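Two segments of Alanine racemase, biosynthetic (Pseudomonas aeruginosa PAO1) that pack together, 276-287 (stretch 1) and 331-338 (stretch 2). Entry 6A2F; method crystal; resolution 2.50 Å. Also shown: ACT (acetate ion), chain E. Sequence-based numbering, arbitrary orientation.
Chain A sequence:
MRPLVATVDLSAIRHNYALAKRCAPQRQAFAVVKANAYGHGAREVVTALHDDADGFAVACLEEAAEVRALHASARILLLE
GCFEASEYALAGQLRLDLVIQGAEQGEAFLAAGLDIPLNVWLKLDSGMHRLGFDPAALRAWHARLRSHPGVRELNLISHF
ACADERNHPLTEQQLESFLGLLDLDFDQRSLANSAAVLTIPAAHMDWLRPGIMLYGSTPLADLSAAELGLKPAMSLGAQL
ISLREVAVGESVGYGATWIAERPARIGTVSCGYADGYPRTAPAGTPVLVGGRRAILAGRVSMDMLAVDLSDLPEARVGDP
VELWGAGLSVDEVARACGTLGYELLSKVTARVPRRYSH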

ATOM      1  N   GLY A 276      -2.959  -1.407  -4.200  1.00 11.88           N
ATOM      2  CA  GLY A 276      -2.092  -0.246  -4.053  1.00 12.04           C
ATOM      3  C   GLY A 276      -2.759   1.062  -4.442  1.00 12.17           C
ATOM      4  O   GLY A 276      -2.238   2.142  -4.143  1.00 12.17           O
ATOM      5  N   TYR A 277      -3.909   0.966  -5.112  1.00 12.08           N
ATOM      6  CA  TYR A 277      -4.643   2.145  -5.542  1.00 12.10           C
ATOM      7  C   TYR A 277      -5.117   2.952  -4.327  1.00 12.24           C
ATOM      8  O   TYR A 277      -5.481   2.369  -3.301  1.00 12.24           O
ATOM      9  CB  TYR A 277      -5.825   1.755  -6.442  1.00 12.01           C
ATOM     10  CG  TYR A 277      -6.192   2.848  -7.423  1.00 11.92           C
ATOM     11  CD1 TYR A 277      -5.560   2.936  -8.663  1.00 11.86           C
ATOM     12  CD2 TYR A 277      -7.147   3.810  -7.102  1.00 11.85           C
ATOM     13  CE1 TYR A 277      -5.874   3.946  -9.555  1.00 11.84           C
ATOM     14  CE2 TYR A 277      -7.467   4.823  -7.988  1.00 11.85           C
ATOM     15  CZ  TYR A 277      -6.826   4.884  -9.214  1.00 11.84           C
ATOM     16  OH  TYR A 277      -7.139   5.887 -10.097  1.00 11.85           O
ATOM     17  N   PRO A 278      -5.077   4.295  -4.419  1.00 12.33           N
ATOM     18  CA  PRO A 278      -5.575   5.107  -3.296  1.00 12.33           C
ATOM     19  C   PRO A 278      -7.068   4.902  -3.071  1.00 12.42           C
ATOM     20  O   PRO A 278      -7.856   5.069  -4.004  1.00 12.50           O
ATOM     21  CB  PRO A 278      -5.299   6.543  -3.749  1.00 12.26           C
ATOM     22  CG  PRO A 278      -4.151   6.417  -4.696  1.00 12.37           C
ATOM     23  CD  PRO A 278      -4.381   5.119  -5.426  1.00 12.31           C
ATOM     24  N   ARG A 279      -7.453   4.535  -1.849  1.00 12.40           N
ATOM     25  CA  ARG A 279      -8.865   4.304  -1.538  1.00 12.44           C
ATOM     26  C   ARG A 279      -9.722   5.554  -1.717  1.00 12.62           C
ATOM     27  O   ARG A 279     -10.879   5.460  -2.142  1.00 12.64           O
ATOM     28  CB  ARG A 279      -9.052   3.757  -0.122  1.00 12.32           C
ATOM     29  CG  ARG A 279     -10.514   3.647   0.268  1.00 12.35           C
ATOM     30  CD  ARG A 279     -10.752   3.138   1.676  1.00 12.28           C
ATOM     31  NE  ARG A 279     -12.165   3.294   2.003  1.00 12.24           N
ATOM     32  CZ  ARG A 279     -12.695   4.383   2.552  1.00 12.28           C
ATOM     33  NH1 ARG A 279     -11.933   5.422   2.873  1.00 12.31           N
ATOM     34  NH2 ARG A 279     -13.996   4.431   2.788  1.00 12.29           N
ATOM     35  N   THR A 280      -9.152   6.712  -1.390  1.00 12.80           N
ATOM     36  CA  THR A 280      -9.902   7.972  -1.348  1.00 13.16           C
ATOM     37  C   THR A 280      -9.909   8.733  -2.683  1.00 13.39           C
ATOM     38  O   THR A 280     -10.388   9.867  -2.751  1.00 13.26           O
ATOM     39  CB  THR A 280      -9.398   8.896  -0.213  1.00 13.12           C
ATOM     40  OG1 THR A 280      -7.984   9.094  -0.340  1.00 12.97           O
ATOM     41  CG2 THR A 280      -9.695   8.281   1.150  1.00 13.22           C
ATOM     42  N   ALA A 281      -9.383   8.105  -3.735  1.00 13.75           N
ATOM     43  CA  ALA A 281      -9.410   8.678  -5.080  1.00 14.13           C
ATOM     44  C   ALA A 281     -10.786   9.271  -5.360  1.00 14.43           C
ATOM     45  O   ALA A 281     -11.777   8.540  -5.400  1.00 14.26           O
ATOM     46  CB  ALA A 281      -9.061   7.625  -6.121  1.00 13.99           C
ATOM     47  N   PRO A 282     -10.853  10.605  -5.523  1.00 14.84           N
ATOM     48  CA  PRO A 282     -12.137  11.282  -5.696  1.00 15.25           C
ATOM     49  C   PRO A 282     -12.705  11.149  -7.109  1.00 15.71           C
ATOM     50  O   PRO A 282     -12.012  10.684  -8.023  1.00 15.75           O
ATOM     51  CB  PRO A 282     -11.804  12.748  -5.398  1.00 15.16           C
ATOM     52  CG  PRO A 282     -10.366  12.887  -5.763  1.00 15.08           C
ATOM     53  CD  PRO A 282      -9.718  11.550  -5.526  1.00 14.91           C
ATOM     54  N   ALA A 283     -13.965  11.550  -7.264  1.00 15.98           N
ATOM     55  CA  ALA A 283     -14.603  11.648  -8.565  1.00 16.03           C
ATOM     56  C   ALA A 283     -13.777  12.579  -9.454  1.00 16.14           C
ATOM     57  O   ALA A 283     -13.369  13.662  -9.022  1.00 15.95           O
ATOM     58  CB  ALA A 283     -16.024  12.169  -8.411  1.00 15.98           C
ATOM     59  N   GLY A 284     -13.514  12.144 -10.683  1.00 16.10           N
ATOM     60  CA  GLY A 284     -12.723  12.938 -11.623  1.00 16.19           C
ATOM     61  C   GLY A 284     -11.266  12.520 -11.746  1.00 16.11           C
ATOM     62  O   GLY A 284     -10.522  13.087 -12.553  1.00 16.08           O
ATOM     63  N   THR A 285     -10.852  11.545 -10.934  1.00 15.91           N
ATOM     64  CA  THR A 285      -9.530  10.936 -11.063  1.00 15.78           C
ATOM     65  C   THR A 285      -9.462  10.254 -12.433  1.00 15.95           C
ATOM     66  O   THR A 285     -10.345   9.466 -12.777  1.00 15.86           O
ATOM     67  CB  THR A 285      -9.260   9.923  -9.932  1.00 15.42           C
ATOM     68  OG1 THR A 285      -9.305  10.594  -8.672  1.00 15.16           O
ATOM     69  CG2 THR A 285      -7.901   9.271 -10.094  1.00 15.43           C
ATOM     70  N   PRO A 286      -8.429  10.580 -13.228  1.00 16.17           N
ATOM     71  CA  PRO A 286      -8.361  10.097 -14.606  1.00 16.46           C
ATOM     72  C   PRO A 286      -8.016   8.613 -14.731  1.00 16.82           C
ATOM     73  O   PRO A 286      -7.305   8.048 -13.879  1.00 16.59           O
ATOM     74  CB  PRO A 286      -7.246  10.950 -15.217  1.00 16.38           C
ATOM     75  CG  PRO A 286      -6.369  11.295 -14.062  1.00 16.41           C
ATOM     76  CD  PRO A 286      -7.308  11.482 -12.903  1.00 16.34           C
ATOM     77  N   VAL A 287      -8.532   8.001 -15.796  1.00 16.91           N
ATOM     78  CA  VAL A 287      -8.216   6.625 -16.155  1.00 17.19           C
ATOM     79  C   VAL A 287      -8.283   6.473 -17.683  1.00 17.38           C
ATOM     80  O   VAL A 287      -8.909   7.291 -18.366  1.00 17.35           O
ATOM     81  CB  VAL A 287      -9.157   5.632 -15.432  1.00 17.21           C
ATOM     82  CG1 VAL A 287     -10.373   5.289 -16.285  1.00 17.23           C
ATOM     83  CG2 VAL A 287      -8.403   4.376 -15.035  1.00 17.19           C
TER
HETATM   84  C   ACT E 403     -15.837   1.693   2.377  1.00 34.30           C
HETATM   85  O   ACT E 403     -14.870   0.918   2.182  1.00 34.35           O
HETATM   86  OXT ACT E 403     -15.851   2.849   1.906  1.00 33.88           O
HETATM   87  CH3 ACT E 403     -17.015   1.236   3.192  1.00 34.07           C
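Stretch 2, residues 331-338: DEVARACG

Stretch 2 is the last part of a helix, Asp331 to Ala336, with phi/psi near -63/-42 over most of its length; Cys337, at -91/6, is the first residue to leave helical angles. It lies on a loop that folds through two turns into a strand at Pro286. The CA register runs Ala281–Cys337 (5.0 Å), Thr285–Ala336 (5.5 Å) and Pro286–Val333 (6.2 Å), so stretch 1 ascends as stretch 2 descends. No hydrogen bond crosses the contact, which buries 399 Å² and rests largely on apolar packing.

Tyr277, with chi1 t, brings OH to 3.7 Å from Val333 CG1. The type I turn Pro278–Ala281 then receives the cysteine: Pro278 CG lies 3.8 Å and Ala281 CB 3.6 Å from Cys337 SG. Pro282 CG approaches Ala336 O at 3.3 Å, where the helix ends. Pro282 to Thr285 form a type II turn, closed by Thr285 N to Pro282 O (3.2 Å); Gly284, at phi 100°, suits it. Thr285 OG1 also donates to Pro282 O (2.8 Å), while its CG2 stands 4.0 Å from Val333 CG1 and 4.1 Å from Cys337 SG. Pro286 points toward the helix, its CD 3.9 Å from Ala336 CB and its CG 3.5 Å from Glu332 OE2. Val287 points away.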

ATOM      1  N   ASP A 331       1.968  10.542 -12.110  1.00 13.44           N
ATOM      2  CA  ASP A 331       2.005  11.862 -11.484  1.00 13.56           C
ATOM      3  C   ASP A 331       0.667  12.585 -11.562  1.00 13.58           C
ATOM      4  O   ASP A 331       0.243  13.189 -10.580  1.00 13.69           O
ATOM      5  CB  ASP A 331       3.133  12.708 -12.079  1.00 13.42           C
ATOM      6  CG  ASP A 331       4.497  12.076 -11.868  1.00 13.46           C
ATOM      7  OD1 ASP A 331       4.748  11.584 -10.747  1.00 13.34           O
ATOM      8  OD2 ASP A 331       5.310  12.054 -12.821  1.00 13.37           O
ATOM      9  N   GLU A 332      -0.004  12.504 -12.709  1.00 13.78           N
ATOM     10  CA  GLU A 332      -1.333  13.106 -12.851  1.00 14.04           C
ATOM     11  C   GLU A 332      -2.342  12.423 -11.927  1.00 14.07           C
ATOM     12  O   GLU A 332      -3.109  13.099 -11.234  1.00 13.88           O
ATOM     13  CB  GLU A 332      -1.825  13.069 -14.305  1.00 14.20           C
ATOM     14  CG  GLU A 332      -2.984  14.022 -14.583  1.00 14.25           C
ATOM     15  CD  GLU A 332      -3.707  13.744 -15.893  1.00 14.38           C
ATOM     16  OE1 GLU A 332      -3.056  13.348 -16.881  1.00 14.42           O
ATOM     17  OE2 GLU A 332      -4.941  13.936 -15.943  1.00 14.58           O
ATOM     18  N   VAL A 333      -2.326  11.089 -11.914  1.00 14.25           N
ATOM     19  CA  VAL A 333      -3.245  10.310 -11.074  1.00 14.48           C
ATOM     20  C   VAL A 333      -3.013  10.619  -9.595  1.00 14.69           C
ATOM     21  O   VAL A 333      -3.965  10.848  -8.848  1.00 14.46           O
ATOM     22  CB  VAL A 333      -3.143   8.789 -11.342  1.00 14.31           C
ATOM     23  CG1 VAL A 333      -4.114   8.010 -10.464  1.00 14.18           C
ATOM     24  CG2 VAL A 333      -3.421   8.485 -12.804  1.00 14.30           C
ATOM     25  N   ALA A 334      -1.744  10.648  -9.194  1.00 15.24           N
ATOM     26  CA  ALA A 334      -1.365  10.976  -7.821  1.00 15.95           C
ATOM     27  C   ALA A 334      -1.799  12.386  -7.408  1.00 16.60           C
ATOM     28  O   ALA A 334      -2.241  12.593  -6.278  1.00 16.53           O
ATOM     29  CB  ALA A 334       0.131  10.811  -7.641  1.00 15.74           C
ATOM     30  N   ARG A 335      -1.665  13.345  -8.326  1.00 17.68           N
ATOM     31  CA  ARG A 335      -2.065  14.733  -8.073  1.00 18.64           C
ATOM     32  C   ARG A 335      -3.570  14.823  -7.814  1.00 17.80           C
ATOM     33  O   ARG A 335      -4.006  15.535  -6.912  1.00 17.68           O
ATOM     34  CB  ARG A 335      -1.634  15.649  -9.230  1.00 20.62           C
ATOM     35  CG  ARG A 335      -1.761  17.146  -8.955  1.00 23.18           C
ATOM     36  CD  ARG A 335      -0.971  17.980  -9.956  1.00 25.47           C
ATOM     37  NE  ARG A 335      -1.332  17.646 -11.337  1.00 28.33           N
ATOM     38  CZ  ARG A 335      -2.260  18.278 -12.059  1.00 29.79           C
ATOM     39  NH1 ARG A 335      -2.512  17.877 -13.304  1.00 30.46           N
ATOM     40  NH2 ARG A 335      -2.934  19.307 -11.548  1.00 30.06           N
ATOM     41  N   ALA A 336      -4.348  14.076  -8.592  1.00 17.14           N
ATOM     42  CA  ALA A 336      -5.797  13.997  -8.400  1.00 16.62           C
ATOM     43  C   ALA A 336      -6.160  13.360  -7.056  1.00 16.31           C
ATOM     44  O   ALA A 336      -7.207  13.669  -6.471  1.00 16.77           O
ATOM     45  CB  ALA A 336      -6.437  13.227  -9.544  1.00 16.45           C
ATOM     46  N   CYS A 337      -5.286  12.479  -6.570  1.00 15.41           N
ATOM     47  CA  CYS A 337      -5.503  11.774  -5.311  1.00 14.60           C
ATOM     48  C   CYS A 337      -4.911  12.502  -4.109  1.00 14.21           C
ATOM     49  O   CYS A 337      -4.930  11.979  -2.994  1.00 14.23           O
ATOM     50  CB  CYS A 337      -4.948  10.350  -5.402  1.00 14.42           C
ATOM     51  SG  CYS A 337      -5.927   9.271  -6.468  1.00 14.25           S
ATOM     52  N   GLY A 338      -4.395  13.708  -4.339  1.00 13.77           N
ATOM     53  CA  GLY A 338      -3.832  14.538  -3.272  1.00 13.21           C
ATOM     54  C   GLY A 338      -2.517  14.026  -2.703  1.00 12.81           C
ATOM     55  O   GLY A 338      -2.221  14.242  -1.525  1.00 12.78           O
TER